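Local coordinates for telomerase reverse transcriptase (Takifugu rubripes, PDB 4LMO), which serves as the RNA-binding domain of telomerase, the reverse transcriptase that lengthens chromosome ends by copying a template within its own RNA component, at residues L43-F48 against V52-G57; G34-K37 against R41-I44. All blocks are in the same frame, centred on the assembly; numbering follows the deposited sequence.

Contact 1 of 2, residues L43-F48 against V52-G57; sequences LIRIVF and VLYLNG
Helix 40-48 and the 3-10 segment 52-56 just after it pack against each other in the RNA-binding domain of telomerase, with Arg45 and Ile46 facing Val52, Tyr54 and Leu55. The main feature is a CH-pi contact: Arg45 CB sits 3.5 Å from the centroid of the Tyr54 ring, only 3° off the ring normal. Arg45 CG continues over the same face, 3.6 Å from Tyr54 CE1; the bend at chi2 (-85°) keeps CD by the ring as well, and beyond it the guanidinium leads away to Glu50 and the carbonyl of Pro62. Tyr54 presents its ring because CG stands anti to the backbone N (chi1 170°), and its OH goes on to Asp42 OD1. Lys29 adds a cation-pi contact to this ring.

Ile46 fills the rest of the interface with its two branches. Ile46 CG2 lies 3.9 Å from Val52 CA and 4.0 Å from Val52 CG1, where Ile46 CA and Val52 CA are 5.0 Å apart. The other branch passes Tyr54 at about a right angle and ends with Ile46 CD1 4.0 Å from Leu55 CG. The two segments are thus joined by apolar packing, the Arg45 stem over the Tyr54 ring included, while the polar ends of Arg45 and Tyr54 are satisfied by residues outside them. The arrangement is that of a helix joined by a three-residue loop to a 3-10 segment that packs back on its side, within a mostly helical RNA-binding domain.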
# COMPACT_ATOMS: atom_id res chain seq x y z
N LEU A 43 10.86 0.55 -9.47
CA LEU A 43 9.43 0.36 -9.19
C LEU A 43 8.68 -0.27 -10.37
O LEU A 43 7.85 -1.15 -10.17
CB LEU A 43 8.77 1.67 -8.76
CG LEU A 43 7.31 1.56 -8.30
CD1 LEU A 43 7.15 0.58 -7.14
CD2 LEU A 43 6.75 2.93 -7.92
N ILE A 44 8.99 0.19 -11.58
CA ILE A 44 8.42 -0.40 -12.80
C ILE A 44 8.70 -1.91 -12.86
O ILE A 44 7.83 -2.69 -13.26
CB ILE A 44 8.93 0.34 -14.06
CG1 ILE A 44 8.35 1.76 -14.09
CG2 ILE A 44 8.57 -0.43 -15.33
CD1 ILE A 44 8.94 2.65 -15.16
N ARG A 45 9.90 -2.30 -12.45
CA ARG A 45 10.29 -3.70 -12.35
C ARG A 45 9.43 -4.49 -11.36
O ARG A 45 8.97 -5.59 -11.66
CB ARG A 45 11.77 -3.81 -11.95
CG ARG A 45 12.73 -3.45 -13.06
CD ARG A 45 12.98 -4.67 -13.93
NE ARG A 45 13.26 -4.31 -15.31
CZ ARG A 45 13.37 -5.19 -16.30
NH1 ARG A 45 13.22 -6.48 -16.08
NH2 ARG A 45 13.64 -4.75 -17.52
N ILE A 46 9.23 -3.91 -10.17
CA ILE A 46 8.42 -4.51 -9.12
C ILE A 46 6.96 -4.65 -9.55
O ILE A 46 6.32 -5.66 -9.26
CB ILE A 46 8.51 -3.69 -7.80
CG1 ILE A 46 9.96 -3.64 -7.31
CG2 ILE A 46 7.60 -4.28 -6.73
CD1 ILE A 46 10.24 -2.57 -6.27
N VAL A 47 6.44 -3.64 -10.24
CA VAL A 47 5.03 -3.61 -10.63
C VAL A 47 4.73 -4.47 -11.86
O VAL A 47 3.72 -5.19 -11.88
CB VAL A 47 4.53 -2.16 -10.84
CG1 VAL A 47 3.06 -2.14 -11.25
CG2 VAL A 47 4.73 -1.34 -9.58
N PHE A 48 5.60 -4.43 -12.86
CA PHE A 48 5.28 -5.03 -14.17
C PHE A 48 6.12 -6.22 -14.61
O PHE A 48 5.69 -6.98 -15.48
CB PHE A 48 5.32 -3.96 -15.27
CG PHE A 48 4.39 -2.81 -15.04
CD1 PHE A 48 3.01 -2.98 -15.13
CD2 PHE A 48 4.89 -1.55 -14.74
CE1 PHE A 48 2.14 -1.92 -14.91
CE2 PHE A 48 4.03 -0.48 -14.52
CZ PHE A 48 2.65 -0.67 -14.61
N VAL A 52 8.15 -8.20 -6.49
CA VAL A 52 8.85 -7.72 -5.29
C VAL A 52 10.26 -8.28 -5.11
O VAL A 52 11.12 -7.61 -4.52
CB VAL A 52 8.03 -7.95 -3.99
CG1 VAL A 52 6.86 -7.00 -3.92
CG2 VAL A 52 7.56 -9.40 -3.87
N LEU A 53 10.50 -9.49 -5.62
CA LEU A 53 11.79 -10.17 -5.44
C LEU A 53 12.92 -9.54 -6.27
O LEU A 53 14.09 -9.89 -6.11
CB LEU A 53 11.67 -11.67 -5.74
CG LEU A 53 10.78 -12.47 -4.78
CD1 LEU A 53 10.54 -13.88 -5.31
CD2 LEU A 53 11.37 -12.52 -3.37
N TYR A 54 12.55 -8.60 -7.14
CA TYR A 54 13.51 -7.77 -7.85
C TYR A 54 14.44 -7.06 -6.86
O TYR A 54 15.62 -6.86 -7.15
CB TYR A 54 12.78 -6.76 -8.74
CG TYR A 54 13.68 -5.70 -9.35
CD1 TYR A 54 14.44 -5.98 -10.49
CD2 TYR A 54 13.77 -4.44 -8.78
CE1 TYR A 54 15.27 -5.02 -11.04
CE2 TYR A 54 14.60 -3.47 -9.33
CZ TYR A 54 15.35 -3.76 -10.45
OH TYR A 54 16.16 -2.79 -10.99
N LEU A 55 13.89 -6.70 -5.70
CA LEU A 55 14.66 -6.07 -4.62
C LEU A 55 15.73 -7.00 -4.04
O LEU A 55 16.71 -6.54 -3.45
CB LEU A 55 13.72 -5.59 -3.51
CG LEU A 55 12.77 -4.43 -3.83
CD1 LEU A 55 11.76 -4.21 -2.72
CD2 LEU A 55 13.56 -3.15 -4.10
N ASN A 56 15.54 -8.31 -4.23
CA ASN A 56 16.45 -9.32 -3.69
C ASN A 56 17.38 -9.92 -4.74
O ASN A 56 18.14 -10.85 -4.45
CB ASN A 56 15.65 -10.40 -2.98
CG ASN A 56 14.90 -9.87 -1.77
OD1 ASN A 56 15.51 -9.48 -0.77
ND2 ASN A 56 13.58 -9.85 -1.86
N GLY A 57 17.31 -9.39 -5.96
CA GLY A 57 18.23 -9.79 -7.03
C GLY A 57 17.62 -10.58 -8.17
O GLY A 57 18.34 -10.99 -9.08

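Contact 2 of 2, residues G34-K37 against R41-I44; sequences GFRK and RDLI
Asp42 OD2 lies at the edge of the Arg36 guanidinium, near its plane, while Arg41 NH1 approaches obliquely and brings its own guanidinium edge toward Arg36. Arg36 grips end-on with two nitrogens: Arg36 NH1 reaches Asp42 OD2 at 2.8 Å, and Arg36 NH2 reaches Asp42 OD1, also at 2.8 Å. Both oxygens are used on their syn sides, but the fork is not flat; the two planes are 40° apart and the N-H...O angles are 147° and 149°. From the strand, Arg36 runs extended from CG to NE, which carries its head across to the helix.

Arg41 NH1 lies 3.2 Å from Arg36 NH2, and 3.3 Å from Asp42 OD2, which is well out of the Arg41 guanidinium plane. That second attraction is one of charge alone, and the shared carboxylate probably offsets the closeness of the two arginines. Asp42 is further fixed by Gln39 N at OD2.

The salt-bridge network ties strand 35-36, paired antiparallel with strand 29-30, to the beginning of helix 40-48. Lys29 of the partner strand touches both Arg36 and Asp42, and on the helix Leu43 and Ile44 pack against helix 73-85.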
# COMPACT_ATOMS: atom_id res chain seq x y z
N GLY A 34 25.95 -4.22 -1.04
CA GLY A 34 25.04 -3.77 0.02
C GLY A 34 23.64 -3.42 -0.45
O GLY A 34 22.94 -4.25 -1.02
N PHE A 35 23.24 -2.17 -0.20
CA PHE A 35 21.88 -1.71 -0.47
C PHE A 35 21.84 -0.30 -1.06
O PHE A 35 22.77 0.49 -0.88
CB PHE A 35 21.03 -1.77 0.80
CG PHE A 35 20.94 -3.14 1.39
CD1 PHE A 35 20.09 -4.10 0.84
CD2 PHE A 35 21.72 -3.49 2.49
CE1 PHE A 35 20.02 -5.37 1.38
CE2 PHE A 35 21.66 -4.77 3.03
CZ PHE A 35 20.81 -5.71 2.47
N ARG A 36 20.75 -0.01 -1.77
CA ARG A 36 20.51 1.32 -2.33
C ARG A 36 19.03 1.68 -2.36
O ARG A 36 18.16 0.80 -2.42
CB ARG A 36 21.14 1.45 -3.73
CG ARG A 36 20.51 0.58 -4.81
CD ARG A 36 20.98 1.02 -6.18
NE ARG A 36 20.36 0.25 -7.27
CZ ARG A 36 19.20 0.56 -7.85
NH1 ARG A 36 18.51 1.62 -7.46
NH2 ARG A 36 18.74 -0.20 -8.83
N LYS A 37 18.75 2.98 -2.33
CA LYS A 37 17.40 3.53 -2.45
C LYS A 37 16.80 3.09 -3.78
O LYS A 37 17.52 2.92 -4.76
CB LYS A 37 17.48 5.06 -2.41
CG LYS A 37 16.35 5.75 -1.66
CD LYS A 37 16.80 6.24 -0.29
CE LYS A 37 15.81 7.25 0.27
NZ LYS A 37 16.37 7.99 1.44
N ARG A 41 12.60 3.41 -12.17
CA ARG A 41 12.91 2.23 -12.97
C ARG A 41 12.79 0.94 -12.15
O ARG A 41 12.28 -0.08 -12.64
CB ARG A 41 14.30 2.40 -13.59
CG ARG A 41 15.07 1.14 -13.94
CD ARG A 41 16.57 1.42 -13.97
NE ARG A 41 17.17 1.39 -12.63
CZ ARG A 41 17.38 2.45 -11.85
NH1 ARG A 41 17.93 2.29 -10.66
NH2 ARG A 41 17.03 3.67 -12.24
N ASP A 42 13.26 0.99 -10.90
CA ASP A 42 13.14 -0.14 -9.97
C ASP A 42 11.68 -0.48 -9.70
O ASP A 42 11.30 -1.66 -9.69
CB ASP A 42 13.87 0.15 -8.65
CG ASP A 42 15.36 0.39 -8.84
OD1 ASP A 42 16.02 -0.38 -9.57
OD2 ASP A 42 15.88 1.36 -8.24
N LEU A 43 10.86 0.55 -9.47
CA LEU A 43 9.43 0.36 -9.19
C LEU A 43 8.68 -0.27 -10.37
O LEU A 43 7.85 -1.15 -10.17
CB LEU A 43 8.77 1.67 -8.76
CG LEU A 43 7.31 1.56 -8.30
CD1 LEU A 43 7.15 0.58 -7.14
CD2 LEU A 43 6.75 2.93 -7.92
N ILE A 44 8.99 0.19 -11.58
CA ILE A 44 8.42 -0.40 -12.80
C ILE A 44 8.70 -1.91 -12.86
O ILE A 44 7.83 -2.69 -13.26
CB ILE A 44 8.93 0.34 -14.06
CG1 ILE A 44 8.35 1.76 -14.09
CG2 ILE A 44 8.57 -0.43 -15.33
CD1 ILE A 44 8.94 2.65 -15.16

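Contacts 1 and 2 use overlapping parts of helix 40-48, sharing Leu43 and Ile44, and their centres are about 8 Å apart. Their direct junction is a probable hydrogen bond of 2.8 Å between Tyr54 OH and Asp42 OD1, so the ring packed in contact 1 also helps to fix the carboxylate gripped in contact 2. Lys29 touches residues of both. Together they hold strand 35-36 and the 3-10 segment 52-56 to one helix, whose other residues pack on helices 73-85 and 191-220. Residues 65-70, which probably interact with template RNA as in relatives, follow soon after contact 1 in the chain.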